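Local coordinates for protein putative ribose operon repressor (Burkholderia thailandensis, PDB 3EGC) that probably acts as a LacI-family repressor that binds regulatory DNA and controls transcription, perhaps of a ribose operon, at residues A116-I121 against R148-A153. Numbering follows the deposited sequence.
Sequences AVEYLI and RAAMSA
A150 is the small bump of this contact, and V117, E118 and I121 wall the hollow it enters. Its CB points at the opposite helix. It lies 3.6 Å from V117 CG1. On another side it lies 3.8 Å from E118 CG, so the aliphatic part of that glutamate forms one wall. I121 is a looser wall, with its CD1 4.4 Å from A150 CB. R114, one turn before V117 and E118, also touches A150. R114, V117, E118 and I121 are spaced i, i+3, i+4, i+7, and A150 sits among them as a single knob in a four-residue hole. The methyl is short, so the backbones come near: the CA atoms of E118 and A150 are 5.9 Å apart. The helix axes approach to 8.9 Å and run in the same general sense but cross at -36°.

Helices 109-122 and 138-153 flank strand 128-131 in the chain and lie on one face of the sheet in one lobe of the two-lobed periplasmic-binding-protein fold. I121 and M151 both reach I128 on that strand, so this part of the seam closes against the sheet.

M151 supplies the second, larger bump. Its chain bends at chi2 (-60°), which sets SD beside the notch between V117 and I121. SD is 3.9 Å from I121 CD1 and 4.1 Å from V117 CG1. The methionine chain crosses that of V117 at about a right angle. With CG1 anti to the backbone N (chi1 166°), V117 turns this branch to the other helix, where it meets both A150 and M151. I121 CD1 likewise serves two neighbours, as it also packs 3.7 Å from A150 O. No hydrogen bond spans the two segments; the touching side-chain atoms are carbon and sulfur. The E118 carboxylate lies beyond this packing and has a long, weak ion pair with R114.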
loop_
_atom_site.group_PDB
_atom_site.type_symbol
_atom_site.label_atom_id
_atom_site.label_comp_id
_atom_site.label_asym_id
_atom_site.label_seq_id
_atom_site.Cartn_x
_atom_site.Cartn_y
_atom_site.Cartn_z
ATOM N N ALA A 116 22.187 5.185 -7.844
ATOM C CA ALA A 116 21.601 6.335 -7.173
ATOM C C ALA A 116 22.652 7.198 -6.491
ATOM O O ALA A 116 22.609 8.425 -6.513
ATOM C CB ALA A 116 20.553 5.893 -6.219
ATOM N N VAL A 117 23.616 6.547 -5.856
ATOM C CA VAL A 117 24.695 7.314 -5.209
ATOM C C VAL A 117 25.613 8.016 -6.221
ATOM O O VAL A 117 26.111 9.095 -5.953
ATOM C CB VAL A 117 25.464 6.447 -4.230
ATOM C CG1 VAL A 117 26.800 7.115 -3.790
ATOM C CG2 VAL A 117 24.546 6.070 -3.034
ATOM N N GLU A 118 25.820 7.407 -7.381
ATOM C CA GLU A 118 26.673 7.993 -8.419
ATOM C C GLU A 118 26.050 9.230 -9.002
ATOM O O GLU A 118 26.751 10.165 -9.426
ATOM C CB GLU A 118 26.911 7.007 -9.549
ATOM C CG GLU A 118 27.735 5.811 -9.137
ATOM C CD GLU A 118 28.128 4.951 -10.334
ATOM O OE1 GLU A 118 27.236 4.594 -11.121
ATOM O OE2 GLU A 118 29.331 4.620 -10.475
ATOM N N TYR A 119 24.722 9.207 -9.048
ATOM C CA TYR A 119 23.974 10.363 -9.371
ATOM C C TYR A 119 24.186 11.510 -8.378
ATOM O O TYR A 119 24.302 12.665 -8.786
ATOM C CB TYR A 119 22.500 10.002 -9.452
ATOM C CG TYR A 119 21.570 11.188 -9.558
ATOM C CD1 TYR A 119 21.227 11.689 -10.776
ATOM C CD2 TYR A 119 21.100 11.819 -8.447
ATOM C CE1 TYR A 119 20.335 12.778 -10.906
ATOM C CE2 TYR A 119 20.239 12.889 -8.549
ATOM C CZ TYR A 119 19.858 13.344 -9.782
ATOM O OH TYR A 119 19.028 14.422 -9.886
ATOM N N LEU A 120 24.210 11.210 -7.087
ATOM C CA LEU A 120 24.470 12.214 -6.069
ATOM C C LEU A 120 25.874 12.804 -6.183
ATOM O O LEU A 120 26.085 13.987 -5.959
ATOM C CB LEU A 120 24.271 11.605 -4.718
ATOM C CG LEU A 120 22.842 11.460 -4.243
ATOM C CD1 LEU A 120 22.893 10.691 -2.939
ATOM C CD2 LEU A 120 22.203 12.815 -4.056
ATOM N N ILE A 121 26.814 11.957 -6.560
ATOM C CA ILE A 121 28.212 12.327 -6.648
ATOM C C ILE A 121 28.369 13.199 -7.881
ATOM O O ILE A 121 29.010 14.230 -7.838
ATOM C CB ILE A 121 29.128 11.101 -6.763
ATOM C CG1 ILE A 121 29.247 10.372 -5.426
ATOM C CG2 ILE A 121 30.529 11.535 -7.254
ATOM C CD1 ILE A 121 29.706 8.875 -5.539
ATOM N N ARG A 148 28.866 1.822 -0.926
ATOM C CA ARG A 148 30.304 1.833 -0.679
ATOM C C ARG A 148 31.072 1.714 -1.985
ATOM O O ARG A 148 32.165 2.308 -2.131
ATOM C CB ARG A 148 30.736 0.721 0.272
ATOM C CG ARG A 148 30.269 0.879 1.718
ATOM C CD ARG A 148 30.966 -0.221 2.586
ATOM N NE ARG A 148 30.429 -0.293 3.948
ATOM C CZ ARG A 148 30.869 0.447 4.963
ATOM N NH1 ARG A 148 31.860 1.345 4.772
ATOM N NH2 ARG A 148 30.292 0.310 6.150
ATOM N N ALA A 149 30.520 0.949 -2.925
ATOM C CA ALA A 149 31.204 0.718 -4.167
ATOM C C ALA A 149 31.213 2.004 -4.988
ATOM O O ALA A 149 32.181 2.280 -5.687
ATOM C CB ALA A 149 30.559 -0.431 -4.948
ATOM N N ALA A 150 30.140 2.780 -4.911
ATOM C CA ALA A 150 30.064 4.053 -5.642
ATOM C C ALA A 150 31.049 5.060 -5.040
ATOM O O ALA A 150 31.761 5.746 -5.730
ATOM C CB ALA A 150 28.621 4.644 -5.583
ATOM N N MET A 151 31.049 5.159 -3.731
ATOM C CA MET A 151 31.958 6.037 -3.024
ATOM C C MET A 151 33.400 5.686 -3.331
ATOM O O MET A 151 34.215 6.547 -3.651
ATOM C CB MET A 151 31.651 5.996 -1.504
ATOM C CG MET A 151 30.248 6.667 -1.185
ATOM S SD MET A 151 30.063 8.457 -1.651
ATOM C CE MET A 151 30.782 9.197 -0.184
ATOM N N SER A 152 33.680 4.395 -3.275
ATOM C CA SER A 152 35.021 3.882 -3.479
ATOM C C SER A 152 35.505 4.295 -4.855
ATOM O O SER A 152 36.617 4.845 -5.017
ATOM C CB SER A 152 35.003 2.348 -3.370
ATOM O OG SER A 152 36.155 1.854 -2.738
ATOM N N ALA A 153 34.658 4.049 -5.851
ATOM C CA ALA A 153 35.050 4.220 -7.231
ATOM C C ALA A 153 35.350 5.675 -7.549
ATOM O O ALA A 153 36.109 5.972 -8.487
ATOM C CB ALA A 153 33.981 3.704 -8.160
#